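Local coordinates for protein ribose 5-phosphate isomerase RpiB (Thermoanaerobacter tengcongensis, PDB 4EGS) that probably removes phosphate from phosphotyrosine, using the low-molecular-weight phosphatase domain that forms this N-terminal part of a longer chain, at residues R36-C41 and E108-A113; N56-A61 and L172-I177; A68-V73 and S98-K103; V86-K91 and M157-Y162; D114-M119 and A135-T140. One frame throughout, in Å; residues are numbered along the deposited sequence.

Interaction 1 of 5, residues R36-C41 and E108-A113; sequences RVLFVC and EDLKGA
The Arg36 guanidinium is held through NH1 by a salt bridge with Glu67, while Gly112 O lies over one of its faces. Nearer the backbone the contact is plain packing, with Arg36 CG 3.6 Å from Gly112 O and CB beside it. The setting is the Rossmann-like sandwich of the low-molecular-weight phosphatases, in which the short helix 108-112 covers one side of strand 36-41. Arg36 has its CG trans to the backbone N (chi1 158°), which lays the chain against the last turn, 3.5 Å from Arg36 CG to Ala113 CA; further bends carry the guanidinium outward to Glu67. Its NE is buried by the contact and finds no partner in the model.

Two residues on, Leu38 points the same way and supplies the apolar half. Its CB meets the Ala113 methyl, with 3.9 Å from Leu38 CB to Ala113 CB, while CD1 reaches the residues one turn back, Asp109 and Leu110. Asp109 adds only its methylene here, its carboxylate being turned to Arg106 in a salt bridge. Val37 and Phe39, on the other side of the strand, pack on helix 47-61, and the strand ends at Cys41, the predicted nucleophile. At the far end of the Leu38 side chain, CD1 sits 3.6 Å from Asp109 CB and 3.7 Å from Leu110 CD1.

Interaction 2 of 5, residues N56-A61 and L172-I177; sequences NAKSKA and LIDKLI
Lys58 carries this contact almost alone, touching segment 172-177 of helix 159-179 at its root and again from CD to NZ. At the root, Lys58 CB is 3.5 Å from Ile177 CD1; further out, Lys58 CD rests on Ile173 CG2, also at 3.5 Å. The chain then runs across the Asp174 carboxylate at about a right angle, and a bend at the last torsion (chi4 -67°) swings NZ round to it. The resulting salt bridge is long and its hydrogen bond weak, 3.4 Å from Lys58 NZ to Asp174 OD1, at the exposed margin of an otherwise apolar seam. In the alpha/beta fold of this phosphatase family, helices 47-61 and 159-179 lie together on one side of the parallel sheet, and here their segments cross at -46° with axes 10.7 Å apart. With an alanine in place of Lys58, Asp174 would probably lose its charged mate and Ile173 CG2 the chain that covers it. Behind this first shell, Phe55, one turn before Ser59, touches both Ile173 and Ile177, and Ile54 also touches Ile173. Lys64 packs on Ile177, while Ser59 OG is hydrogen-bonded to Trp66 O, tying the end of helix 47-61 to the chain that follows.

Interaction 3 of 5, residues A68-V73 and S98-K103; sequences AKSAGV and SDHRAK
Strand 67-72, which borders the parallel sheet, is joined near its end to the loop 98-103 by one backbone hydrogen bond, Gly72 N to Lys103 O at 3.0 Å with an N-H...O angle of 151°. The same oxygen receives a CA-H contact, Ala71 CA lying 3.5 Å from Lys103 O, so two neighbouring residues of the strand close on a single carbonyl. Further back, His100 has CG trans to its backbone N (chi1 177°), which extends the imidazole toward the strand. The ring is met obliquely at CE1: Ser70 CB is 3.9 Å from His100 CE1, and Lys69 NZ approaches the same atom. That ammonium makes a weak hydrogen bond to Ser70 O, 3.4 Å from Lys69 NZ, and its closeness to the imidazole could disfavour a protonated histidine. The contact sits beside the phosphate-binding loop of the low-molecular-weight phosphatases, running from Cys41 to Arg47, which holds a bicarbonate ion in this crystal. His100 NE2 is hydrogen-bonded to Asn44 O of that loop, so the ring bridges the strand and the anion pocket. Ser70 OG, in turn, is hydrogen-bonded to Glu52 OE2 and Ser48 O on helix 47-61.

Interaction 4 of 5, residues V86-K91 and M157-Y162; sequences VEVLKK and MPLEVY
Glu87 holds its CG in the crowded position between its backbone N and carbonyl carbon (chi1 71°), and the extended chain beyond carries its carboxylate obliquely across Leu159. Val88 adopts a similar first torsion for CG1 (72°), setting this methyl toward Tyr162. Two helices of the phosphatase fold, 83-93 and the opening turn of 159-179, meet here, with Pro158 at the N-cap of the second. Leu159 makes most of the contact: its CD2 lies 3.7 Å from Val88 CB, and its CD1 touches the polar ends of the Glu87 and Lys91 side chains, 3.6 Å from Glu87 OE1. Those two groups are joined across one turn by a salt bridge whose hydrogen bond is weak, 3.4 Å from Lys91 NZ to Glu87 OE1. An alanine in place of Glu87 would probably leave Lys91 NZ without its charged mate and strip one flank of Leu159 of its cover. Val88 and Tyr162 meet at about a right angle, with 4.1 Å from Val88 CG1 to Tyr162 CB. The Tyr162 side chain is about 6 Å from that of Asp153, the predicted proton donor. Lys91 and Leu159 meet tip to tip, 3.4 Å from Lys91 NZ to Leu159 CD1.

Interaction 5 of 5, residues D114-M119 and A135-T140; sequences DLVLAM and ADKIFT
Strands 115-118 and 138-140 run parallel and are stitched by three nearly straight hydrogen bonds, in which Val116 uses both its N and its O to grip the residues flanking Ile138: Val116 N to Lys137 O at 3.0 Å, and Phe139 N to Val116 O at 3.1 Å. Ala118 N then donates to Phe139 O at 2.9 Å, and that oxygen also receives the CA-H of Leu117, 3.3 Å from Leu117 CA to Phe139 O.

The side chains sort onto two faces. On one, Val116 and Ile138 lie side by side and point the same way, 3.6 Å between Val116 CG1 and Ile138 CG1, with Ala118 and Thr140 following along the same face. The two strands are those of a beta-alpha-beta crossover, and its connecting helix 121-130 covers that face through Leu127 and Val128 on Ile138 and His123 on Ala118. On the other face, Leu115 comes at the edge of the Phe139 ring, in its plane, with 4.0 Å from Leu115 CD1 to Phe139 CD1. Leu117 leans over the backbone of its partner strand, 3.9 Å from Leu117 CD2 to Phe139 CB, and Phe144 packs on both leucines.

Just ahead of the strand, Lys137 sets its CB against Asp114 O and then stretches out fully. Its ammonium reaches the carbonyl oxygens of Leu110 and Ala113 and so pins the C-terminal end of helix 108-112, while Asp114 OD2 accepts the backbone N of Arg36.

The five contacts tie the layers of one alpha/beta phosphatase domain. Interactions 1, 3 and 5 share the parallel sheet, ordered 67-72, 36-41, 115-118, 138-140; interaction 1 has its centre about 10 Å from that of interaction 3 and about 8 Å from that of interaction 5. Interactions 2 and 4 both use helix 159-179, near its end and at its start, with centres about 19 Å apart. Along the chain, interactions 3, 4 and 5 are nested inside the loop closed by interaction 2, while 1 closes before 5 opens. Leu176 packs on Phe39 and Leu117, so the last helix reaches the strands of interactions 1 and 5. Strand 36-41, packed between its neighbour strands and the helices, ends at Cys41, the predicted nucleophile.

Interaction 1 of 5, residues R36-C41 and E108-A113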
# COMPACT_ATOMS: atom_id res chain seq x y z
N ARG A 36 -1.96 7.39 3.67
CA ARG A 36 -2.61 8.57 3.12
C ARG A 36 -2.38 8.79 1.63
O ARG A 36 -1.25 8.70 1.14
CB ARG A 36 -2.17 9.82 3.90
CG ARG A 36 -2.33 11.12 3.12
CD ARG A 36 -3.68 11.78 3.36
NE ARG A 36 -3.53 13.03 4.11
CZ ARG A 36 -3.73 13.15 5.41
NH1 ARG A 36 -4.11 12.10 6.13
NH2 ARG A 36 -3.57 14.32 6.01
N VAL A 37 -3.47 9.07 0.91
CA VAL A 37 -3.38 9.55 -0.46
C VAL A 37 -4.11 10.89 -0.58
O VAL A 37 -5.22 11.05 -0.07
CB VAL A 37 -3.92 8.52 -1.49
CG1 VAL A 37 -5.32 8.06 -1.11
CG2 VAL A 37 -3.90 9.10 -2.90
N LEU A 38 -3.47 11.86 -1.24
CA LEU A 38 -4.02 13.21 -1.35
C LEU A 38 -4.49 13.50 -2.77
O LEU A 38 -3.68 13.63 -3.68
CB LEU A 38 -2.97 14.23 -0.94
CG LEU A 38 -3.38 15.47 -0.13
CD1 LEU A 38 -2.35 16.57 -0.32
CD2 LEU A 38 -4.77 15.96 -0.48
N PHE A 39 -5.80 13.61 -2.96
CA PHE A 39 -6.35 13.98 -4.26
C PHE A 39 -6.38 15.50 -4.40
O PHE A 39 -6.81 16.21 -3.49
CB PHE A 39 -7.76 13.41 -4.44
CG PHE A 39 -7.80 11.91 -4.45
CD1 PHE A 39 -7.29 11.19 -5.52
CD2 PHE A 39 -8.36 11.21 -3.39
CE1 PHE A 39 -7.33 9.81 -5.54
CE2 PHE A 39 -8.41 9.83 -3.40
CZ PHE A 39 -7.89 9.13 -4.48
N VAL A 40 -5.92 16.00 -5.55
CA VAL A 40 -5.80 17.44 -5.75
C VAL A 40 -6.69 17.98 -6.87
O VAL A 40 -6.63 17.52 -8.01
CB VAL A 40 -4.33 17.86 -5.98
CG1 VAL A 40 -4.26 19.29 -6.50
CG2 VAL A 40 -3.54 17.72 -4.70
N CYS A 41 -7.51 18.95 -6.51
CA CYS A 41 -8.40 19.63 -7.44
C CYS A 41 -7.89 21.04 -7.66
O CYS A 41 -6.82 21.40 -7.18
CB CYS A 41 -9.80 19.70 -6.84
SG CYS A 41 -11.10 18.98 -7.84
N GLU A 108 0.73 21.36 5.33
CA GLU A 108 0.33 20.30 6.24
C GLU A 108 -0.09 19.04 5.50
O GLU A 108 0.20 17.92 5.93
CB GLU A 108 -0.82 20.78 7.13
CG GLU A 108 -0.62 20.53 8.62
CD GLU A 108 -1.74 21.09 9.46
OE1 GLU A 108 -1.46 21.75 10.48
OE2 GLU A 108 -2.92 20.87 9.11
N ASP A 109 -0.78 19.23 4.38
CA ASP A 109 -1.34 18.11 3.62
C ASP A 109 -0.28 17.36 2.81
O ASP A 109 -0.33 16.14 2.69
CB ASP A 109 -2.46 18.58 2.69
CG ASP A 109 -2.81 20.04 2.89
OD1 ASP A 109 -1.89 20.85 3.11
OD2 ASP A 109 -4.01 20.37 2.84
N LEU A 110 0.68 18.10 2.26
CA LEU A 110 1.72 17.50 1.42
C LEU A 110 2.69 16.63 2.21
O LEU A 110 3.07 15.55 1.76
CB LEU A 110 2.47 18.58 0.64
CG LEU A 110 2.19 18.61 -0.86
CD1 LEU A 110 0.70 18.55 -1.14
CD2 LEU A 110 2.80 19.85 -1.49
N LYS A 111 3.10 17.11 3.38
CA LYS A 111 4.02 16.37 4.24
C LYS A 111 3.41 15.07 4.75
O LYS A 111 4.08 14.04 4.80
CB LYS A 111 4.46 17.23 5.42
CG LYS A 111 5.46 18.32 5.08
CD LYS A 111 5.64 19.27 6.25
CE LYS A 111 6.87 20.15 6.08
NZ LYS A 111 8.13 19.35 6.15
N GLY A 112 2.14 15.13 5.13
CA GLY A 112 1.45 13.97 5.68
C GLY A 112 1.06 12.96 4.62
O GLY A 112 0.65 11.84 4.93
N ALA A 113 1.18 13.36 3.35
CA ALA A 113 0.79 12.49 2.24
C ALA A 113 1.92 11.58 1.79
O ALA A 113 3.03 12.04 1.50
CB ALA A 113 0.28 13.32 1.08

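Interaction 2 of 5, residues N56-A61 and L172-I177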
# COMPACT_ATOMS: atom_id res chain seq x y z
N ASN A 56 -12.40 5.81 -0.41
CA ASN A 56 -12.65 5.34 0.95
C ASN A 56 -13.71 4.26 0.99
O ASN A 56 -13.54 3.23 1.63
CB ASN A 56 -13.03 6.51 1.87
CG ASN A 56 -11.86 7.42 2.17
OD1 ASN A 56 -10.70 6.99 2.15
ND2 ASN A 56 -12.15 8.68 2.46
N ALA A 57 -14.81 4.49 0.27
CA ALA A 57 -15.90 3.51 0.18
C ALA A 57 -15.40 2.17 -0.35
O ALA A 57 -15.88 1.12 0.06
CB ALA A 57 -17.03 4.05 -0.68
N LYS A 58 -14.44 2.22 -1.27
CA LYS A 58 -13.79 1.01 -1.76
C LYS A 58 -12.77 0.53 -0.74
O LYS A 58 -12.64 -0.67 -0.50
CB LYS A 58 -13.11 1.26 -3.11
CG LYS A 58 -14.05 1.48 -4.28
CD LYS A 58 -13.27 1.63 -5.58
CE LYS A 58 -14.13 2.16 -6.71
NZ LYS A 58 -15.19 1.19 -7.12
N SER A 59 -12.06 1.47 -0.13
CA SER A 59 -11.09 1.15 0.91
C SER A 59 -11.78 0.67 2.19
O SER A 59 -11.14 0.08 3.06
CB SER A 59 -10.21 2.36 1.21
OG SER A 59 -9.39 2.12 2.35
N LYS A 60 -13.08 0.95 2.30
CA LYS A 60 -13.87 0.45 3.42
C LYS A 60 -14.28 -0.99 3.17
O LYS A 60 -14.12 -1.85 4.04
CB LYS A 60 -15.12 1.31 3.63
CG LYS A 60 -14.87 2.64 4.33
CD LYS A 60 -14.37 2.43 5.74
CE LYS A 60 -15.38 1.66 6.58
NZ LYS A 60 -14.92 1.50 7.99
N ALA A 61 -14.80 -1.25 1.97
CA ALA A 61 -15.24 -2.59 1.58
C ALA A 61 -14.11 -3.60 1.74
O ALA A 61 -14.22 -4.54 2.53
CB ALA A 61 -15.76 -2.58 0.15
N LEU A 172 -10.56 4.34 -12.26
CA LEU A 172 -9.16 4.69 -12.01
C LEU A 172 -8.74 4.33 -10.60
O LEU A 172 -7.62 3.88 -10.37
CB LEU A 172 -8.94 6.19 -12.25
CG LEU A 172 -9.07 6.69 -13.69
CD1 LEU A 172 -8.96 8.21 -13.71
CD2 LEU A 172 -8.03 6.06 -14.59
N ILE A 173 -9.64 4.53 -9.64
CA ILE A 173 -9.35 4.21 -8.24
C ILE A 173 -9.25 2.69 -8.04
O ILE A 173 -8.51 2.22 -7.17
CB ILE A 173 -10.37 4.89 -7.28
CG1 ILE A 173 -9.80 6.22 -6.77
CG2 ILE A 173 -10.69 4.00 -6.09
CD1 ILE A 173 -10.44 7.44 -7.38
N ASP A 174 -9.98 1.93 -8.85
CA ASP A 174 -9.85 0.48 -8.86
C ASP A 174 -8.41 0.07 -9.17
O ASP A 174 -7.84 -0.80 -8.50
CB ASP A 174 -10.79 -0.15 -9.89
CG ASP A 174 -12.19 -0.38 -9.33
OD1 ASP A 174 -12.35 -0.37 -8.09
OD2 ASP A 174 -13.12 -0.57 -10.14
N LYS A 175 -7.82 0.70 -10.18
CA LYS A 175 -6.43 0.45 -10.54
C LYS A 175 -5.50 0.98 -9.45
O LYS A 175 -4.47 0.37 -9.16
CB LYS A 175 -6.08 1.12 -11.87
CG LYS A 175 -7.00 0.76 -13.03
CD LYS A 175 -6.39 1.20 -14.35
CE LYS A 175 -7.44 1.27 -15.45
NZ LYS A 175 -8.21 -0.00 -15.59
N LEU A 176 -5.88 2.11 -8.87
CA LEU A 176 -5.10 2.75 -7.82
C LEU A 176 -4.94 1.82 -6.62
O LEU A 176 -3.83 1.58 -6.15
CB LEU A 176 -5.80 4.03 -7.36
CG LEU A 176 -4.98 5.27 -6.99
CD1 LEU A 176 -5.74 6.13 -6.00
CD2 LEU A 176 -3.60 4.91 -6.45
N ILE A 177 -6.06 1.29 -6.15
CA ILE A 177 -6.09 0.43 -4.97
C ILE A 177 -5.23 -0.83 -5.13
O ILE A 177 -4.56 -1.26 -4.20
CB ILE A 177 -7.54 0.08 -4.57
CG1 ILE A 177 -8.22 1.31 -3.98
CG2 ILE A 177 -7.58 -1.07 -3.58
CD1 ILE A 177 -9.59 1.04 -3.40

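Interaction 3 of 5, residues A68-V73 and S98-K103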
# COMPACT_ATOMS: atom_id res chain seq x y z
N ALA A 68 -8.09 8.52 2.13
CA ALA A 68 -8.04 9.57 1.12
C ALA A 68 -8.34 10.94 1.72
O ALA A 68 -9.20 11.08 2.59
CB ALA A 68 -9.01 9.27 -0.00
N LYS A 69 -7.64 11.95 1.23
CA LYS A 69 -7.92 13.33 1.59
C LYS A 69 -7.90 14.20 0.33
O LYS A 69 -7.35 13.81 -0.69
CB LYS A 69 -6.92 13.85 2.63
CG LYS A 69 -7.56 14.42 3.89
CD LYS A 69 -8.19 15.79 3.65
CE LYS A 69 -9.70 15.71 3.47
NZ LYS A 69 -10.28 17.01 3.01
N SER A 70 -8.51 15.38 0.42
CA SER A 70 -8.64 16.26 -0.73
C SER A 70 -8.12 17.66 -0.46
O SER A 70 -7.98 18.07 0.70
CB SER A 70 -10.10 16.34 -1.17
OG SER A 70 -10.57 15.08 -1.62
N ALA A 71 -7.85 18.40 -1.53
CA ALA A 71 -7.41 19.79 -1.45
C ALA A 71 -7.48 20.44 -2.82
O ALA A 71 -7.50 19.75 -3.84
CB ALA A 71 -5.99 19.88 -0.90
N GLY A 72 -7.53 21.76 -2.85
CA GLY A 72 -7.55 22.50 -4.10
C GLY A 72 -6.36 23.44 -4.21
O GLY A 72 -5.89 23.96 -3.20
N VAL A 73 -5.89 23.66 -5.43
CA VAL A 73 -4.75 24.55 -5.65
C VAL A 73 -5.14 26.01 -5.41
O VAL A 73 -4.30 26.84 -5.08
CB VAL A 73 -4.16 24.40 -7.08
CG1 VAL A 73 -3.73 22.96 -7.32
CG2 VAL A 73 -5.16 24.84 -8.13
N SER A 98 -21.43 14.33 2.11
CA SER A 98 -22.16 15.52 2.55
C SER A 98 -21.37 16.36 3.54
O SER A 98 -21.60 17.56 3.66
CB SER A 98 -23.50 15.15 3.18
OG SER A 98 -24.41 14.63 2.23
N ASP A 99 -20.44 15.73 4.25
CA ASP A 99 -19.67 16.42 5.28
C ASP A 99 -18.34 16.99 4.78
O ASP A 99 -17.51 17.42 5.57
CB ASP A 99 -19.42 15.50 6.48
N HIS A 100 -18.14 17.00 3.46
CA HIS A 100 -16.92 17.58 2.90
C HIS A 100 -17.00 19.10 2.86
O HIS A 100 -18.06 19.68 2.65
CB HIS A 100 -16.63 17.03 1.50
CG HIS A 100 -15.43 17.64 0.84
ND1 HIS A 100 -14.15 17.16 1.04
CD2 HIS A 100 -15.31 18.70 0.01
CE1 HIS A 100 -13.30 17.90 0.35
NE2 HIS A 100 -13.98 18.84 -0.29
N ARG A 101 -15.85 19.74 3.06
CA ARG A 101 -15.75 21.19 2.97
C ARG A 101 -14.47 21.53 2.21
O ARG A 101 -13.43 20.91 2.43
CB ARG A 101 -15.72 21.82 4.36
CG ARG A 101 -16.75 22.93 4.56
CD ARG A 101 -17.94 22.47 5.38
NE ARG A 101 -18.72 21.43 4.70
CZ ARG A 101 -19.80 20.85 5.22
NH1 ARG A 101 -20.22 21.20 6.43
NH2 ARG A 101 -20.45 19.92 4.54
N ALA A 102 -14.56 22.50 1.30
CA ALA A 102 -13.42 22.87 0.47
C ALA A 102 -12.24 23.38 1.29
O ALA A 102 -12.40 24.25 2.14
CB ALA A 102 -13.83 23.90 -0.57
N LYS A 103 -11.06 22.82 1.04
CA LYS A 103 -9.85 23.25 1.73
C LYS A 103 -8.78 23.62 0.71
O LYS A 103 -8.54 22.88 -0.24
CB LYS A 103 -9.32 22.13 2.62
CG LYS A 103 -10.38 21.34 3.36
CD LYS A 103 -10.85 22.05 4.62
CE LYS A 103 -11.84 21.18 5.38
NZ LYS A 103 -12.22 21.77 6.69

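Interaction 4 of 5, residues V86-K91 and M157-Y162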
# COMPACT_ATOMS: atom_id res chain seq x y z
N VAL A 86 -22.56 15.45 -4.91
CA VAL A 86 -23.13 14.83 -3.72
C VAL A 86 -24.29 13.90 -4.07
O VAL A 86 -24.49 12.88 -3.41
CB VAL A 86 -23.57 15.90 -2.68
CG1 VAL A 86 -25.05 15.81 -2.36
CG2 VAL A 86 -22.74 15.78 -1.41
N GLU A 87 -25.04 14.23 -5.12
CA GLU A 87 -26.19 13.41 -5.51
C GLU A 87 -25.80 12.29 -6.47
O GLU A 87 -26.37 11.21 -6.43
CB GLU A 87 -27.33 14.26 -6.08
CG GLU A 87 -27.08 14.86 -7.45
CD GLU A 87 -28.30 15.57 -8.01
OE1 GLU A 87 -29.39 14.95 -8.02
OE2 GLU A 87 -28.18 16.74 -8.43
N VAL A 88 -24.81 12.55 -7.33
CA VAL A 88 -24.36 11.52 -8.26
C VAL A 88 -23.61 10.42 -7.52
O VAL A 88 -23.62 9.26 -7.93
CB VAL A 88 -23.49 12.10 -9.41
CG1 VAL A 88 -22.12 12.53 -8.90
CG2 VAL A 88 -23.35 11.08 -10.52
N LEU A 89 -22.98 10.77 -6.41
CA LEU A 89 -22.26 9.79 -5.62
C LEU A 89 -23.22 9.05 -4.70
O LEU A 89 -22.97 7.91 -4.32
CB LEU A 89 -21.15 10.47 -4.80
CG LEU A 89 -19.73 10.18 -5.26
CD1 LEU A 89 -19.57 10.45 -6.75
CD2 LEU A 89 -18.74 11.01 -4.46
N LYS A 90 -24.32 9.71 -4.35
CA LYS A 90 -25.31 9.14 -3.43
C LYS A 90 -26.15 8.10 -4.18
O LYS A 90 -26.33 6.98 -3.71
CB LYS A 90 -26.19 10.27 -2.87
CG LYS A 90 -26.77 10.02 -1.48
CD LYS A 90 -25.71 10.11 -0.43
CE LYS A 90 -26.30 10.45 0.91
NZ LYS A 90 -27.21 9.35 1.30
N LYS A 91 -26.64 8.49 -5.36
CA LYS A 91 -27.51 7.62 -6.15
C LYS A 91 -26.74 6.43 -6.71
O LYS A 91 -27.16 5.28 -6.58
CB LYS A 91 -28.17 8.40 -7.29
CG LYS A 91 -29.04 9.56 -6.83
CD LYS A 91 -29.98 10.03 -7.93
CE LYS A 91 -29.22 10.57 -9.13
NZ LYS A 91 -28.47 11.81 -8.81
N MET A 157 -22.03 21.28 -15.20
CA MET A 157 -22.44 20.36 -16.25
C MET A 157 -23.64 19.53 -15.80
O MET A 157 -23.85 19.36 -14.60
CB MET A 157 -21.28 19.45 -16.64
CG MET A 157 -20.06 20.18 -17.19
SD MET A 157 -20.38 21.04 -18.75
CE MET A 157 -20.64 22.72 -18.18
N PRO A 158 -24.43 19.03 -16.76
CA PRO A 158 -25.55 18.13 -16.45
C PRO A 158 -25.09 16.90 -15.68
O PRO A 158 -23.91 16.55 -15.74
CB PRO A 158 -26.05 17.73 -17.84
CG PRO A 158 -25.70 18.88 -18.71
CD PRO A 158 -24.39 19.40 -18.19
N LEU A 159 -26.01 16.26 -14.96
CA LEU A 159 -25.67 15.12 -14.10
C LEU A 159 -24.96 13.98 -14.83
O LEU A 159 -24.13 13.30 -14.24
CB LEU A 159 -26.92 14.59 -13.39
CG LEU A 159 -26.99 14.85 -11.88
CD1 LEU A 159 -28.15 14.08 -11.27
CD2 LEU A 159 -25.68 14.47 -11.21
N GLU A 160 -25.31 13.79 -16.10
CA GLU A 160 -24.68 12.75 -16.91
C GLU A 160 -23.17 12.94 -17.00
O GLU A 160 -22.41 11.97 -17.04
CB GLU A 160 -25.30 12.70 -18.30
CG GLU A 160 -26.51 11.79 -18.41
CD GLU A 160 -26.15 10.33 -18.27
OE1 GLU A 160 -24.98 9.97 -18.55
OE2 GLU A 160 -27.03 9.53 -17.89
N VAL A 161 -22.74 14.20 -17.04
CA VAL A 161 -21.32 14.52 -17.06
C VAL A 161 -20.69 14.21 -15.71
O VAL A 161 -19.60 13.65 -15.63
CB VAL A 161 -21.08 16.00 -17.41
CG1 VAL A 161 -19.60 16.27 -17.60
CG2 VAL A 161 -21.86 16.38 -18.65
N TYR A 162 -21.40 14.58 -14.64
CA TYR A 162 -20.99 14.22 -13.29
C TYR A 162 -20.96 12.71 -13.15
O TYR A 162 -20.11 12.14 -12.47
CB TYR A 162 -21.95 14.81 -12.25
CG TYR A 162 -21.61 16.22 -11.81
CD1 TYR A 162 -22.12 17.32 -12.47
CD2 TYR A 162 -20.78 16.44 -10.71
CE1 TYR A 162 -21.82 18.60 -12.06
CE2 TYR A 162 -20.48 17.72 -10.29
CZ TYR A 162 -21.00 18.80 -10.97
OH TYR A 162 -20.69 20.07 -10.56

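Interaction 5 of 5, residues D114-M119 and A135-T140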
# COMPACT_ATOMS: atom_id res chain seq x y z
N ASP A 114 1.64 10.28 1.74
CA ASP A 114 2.59 9.32 1.19
C ASP A 114 2.56 9.43 -0.33
O ASP A 114 3.57 9.20 -1.00
CB ASP A 114 2.22 7.89 1.61
CG ASP A 114 2.09 7.74 3.11
OD1 ASP A 114 3.14 7.66 3.79
OD2 ASP A 114 0.95 7.69 3.61
N LEU A 115 1.39 9.78 -0.85
CA LEU A 115 1.17 9.90 -2.28
C LEU A 115 0.13 10.99 -2.54
O LEU A 115 -0.89 11.05 -1.86
CB LEU A 115 0.67 8.57 -2.84
CG LEU A 115 0.01 8.57 -4.22
CD1 LEU A 115 1.03 8.80 -5.32
CD2 LEU A 115 -0.75 7.28 -4.45
N VAL A 116 0.40 11.85 -3.51
CA VAL A 116 -0.56 12.88 -3.88
C VAL A 116 -0.90 12.83 -5.37
O VAL A 116 -0.02 12.95 -6.22
CB VAL A 116 -0.07 14.29 -3.47
CG1 VAL A 116 1.40 14.48 -3.80
CG2 VAL A 116 -0.92 15.37 -4.12
N LEU A 117 -2.18 12.63 -5.67
CA LEU A 117 -2.63 12.47 -7.05
C LEU A 117 -3.49 13.64 -7.52
O LEU A 117 -4.50 13.98 -6.90
CB LEU A 117 -3.41 11.16 -7.21
CG LEU A 117 -2.58 9.88 -7.13
CD1 LEU A 117 -3.46 8.67 -7.38
CD2 LEU A 117 -1.43 9.92 -8.12
N ALA A 118 -3.08 14.26 -8.62
CA ALA A 118 -3.81 15.37 -9.21
C ALA A 118 -4.76 14.88 -10.29
O ALA A 118 -4.44 13.96 -11.04
CB ALA A 118 -2.85 16.39 -9.78
N MET A 119 -5.94 15.50 -10.37
CA MET A 119 -6.93 15.14 -11.37
C MET A 119 -6.44 15.49 -12.77
O MET A 119 -6.74 14.79 -13.74
CB MET A 119 -8.26 15.83 -11.10
CG MET A 119 -8.94 15.38 -9.82
SD MET A 119 -9.21 13.60 -9.80
CE MET A 119 -8.33 13.15 -8.31
N ALA A 135 7.95 16.62 -5.22
CA ALA A 135 7.60 16.15 -6.56
C ALA A 135 7.74 14.64 -6.72
O ALA A 135 7.15 14.05 -7.63
CB ALA A 135 8.45 16.87 -7.60
N ASP A 136 8.51 14.02 -5.84
CA ASP A 136 8.74 12.58 -5.90
C ASP A 136 7.45 11.79 -5.65
O ASP A 136 7.29 10.68 -6.15
CB ASP A 136 9.81 12.15 -4.89
CG ASP A 136 10.22 10.70 -5.05
OD1 ASP A 136 10.41 10.02 -4.02
OD2 ASP A 136 10.35 10.24 -6.20
N LYS A 137 6.54 12.38 -4.89
CA LYS A 137 5.27 11.74 -4.59
C LYS A 137 4.10 12.40 -5.32
O LYS A 137 2.94 12.04 -5.10
CB LYS A 137 5.02 11.70 -3.08
CG LYS A 137 5.17 13.04 -2.37
CD LYS A 137 5.08 12.87 -0.86
CE LYS A 137 5.32 14.19 -0.14
NZ LYS A 137 5.25 14.02 1.34
N ILE A 138 4.40 13.37 -6.18
CA ILE A 138 3.38 14.05 -6.96
C ILE A 138 3.21 13.44 -8.34
O ILE A 138 4.14 13.41 -9.14
CB ILE A 138 3.69 15.55 -7.13
CG1 ILE A 138 3.79 16.24 -5.77
CG2 ILE A 138 2.61 16.22 -7.97
CD1 ILE A 138 4.17 17.70 -5.85
N PHE A 139 2.01 12.95 -8.62
CA PHE A 139 1.69 12.39 -9.93
C PHE A 139 0.27 12.75 -10.33
O PHE A 139 -0.52 13.22 -9.50
CB PHE A 139 1.87 10.87 -9.94
CG PHE A 139 3.24 10.42 -9.52
CD1 PHE A 139 3.46 9.93 -8.24
CD2 PHE A 139 4.31 10.49 -10.40
CE1 PHE A 139 4.72 9.52 -7.85
CE2 PHE A 139 5.57 10.07 -10.01
CZ PHE A 139 5.78 9.59 -8.74
N THR A 140 -0.06 12.53 -11.60
CA THR A 140 -1.42 12.75 -12.08
C THR A 140 -2.22 11.46 -11.91
O THR A 140 -1.66 10.36 -11.93
CB THR A 140 -1.43 13.27 -13.55
OG1 THR A 140 -2.01 14.58 -13.59
CG2 THR A 140 -2.20 12.34 -14.48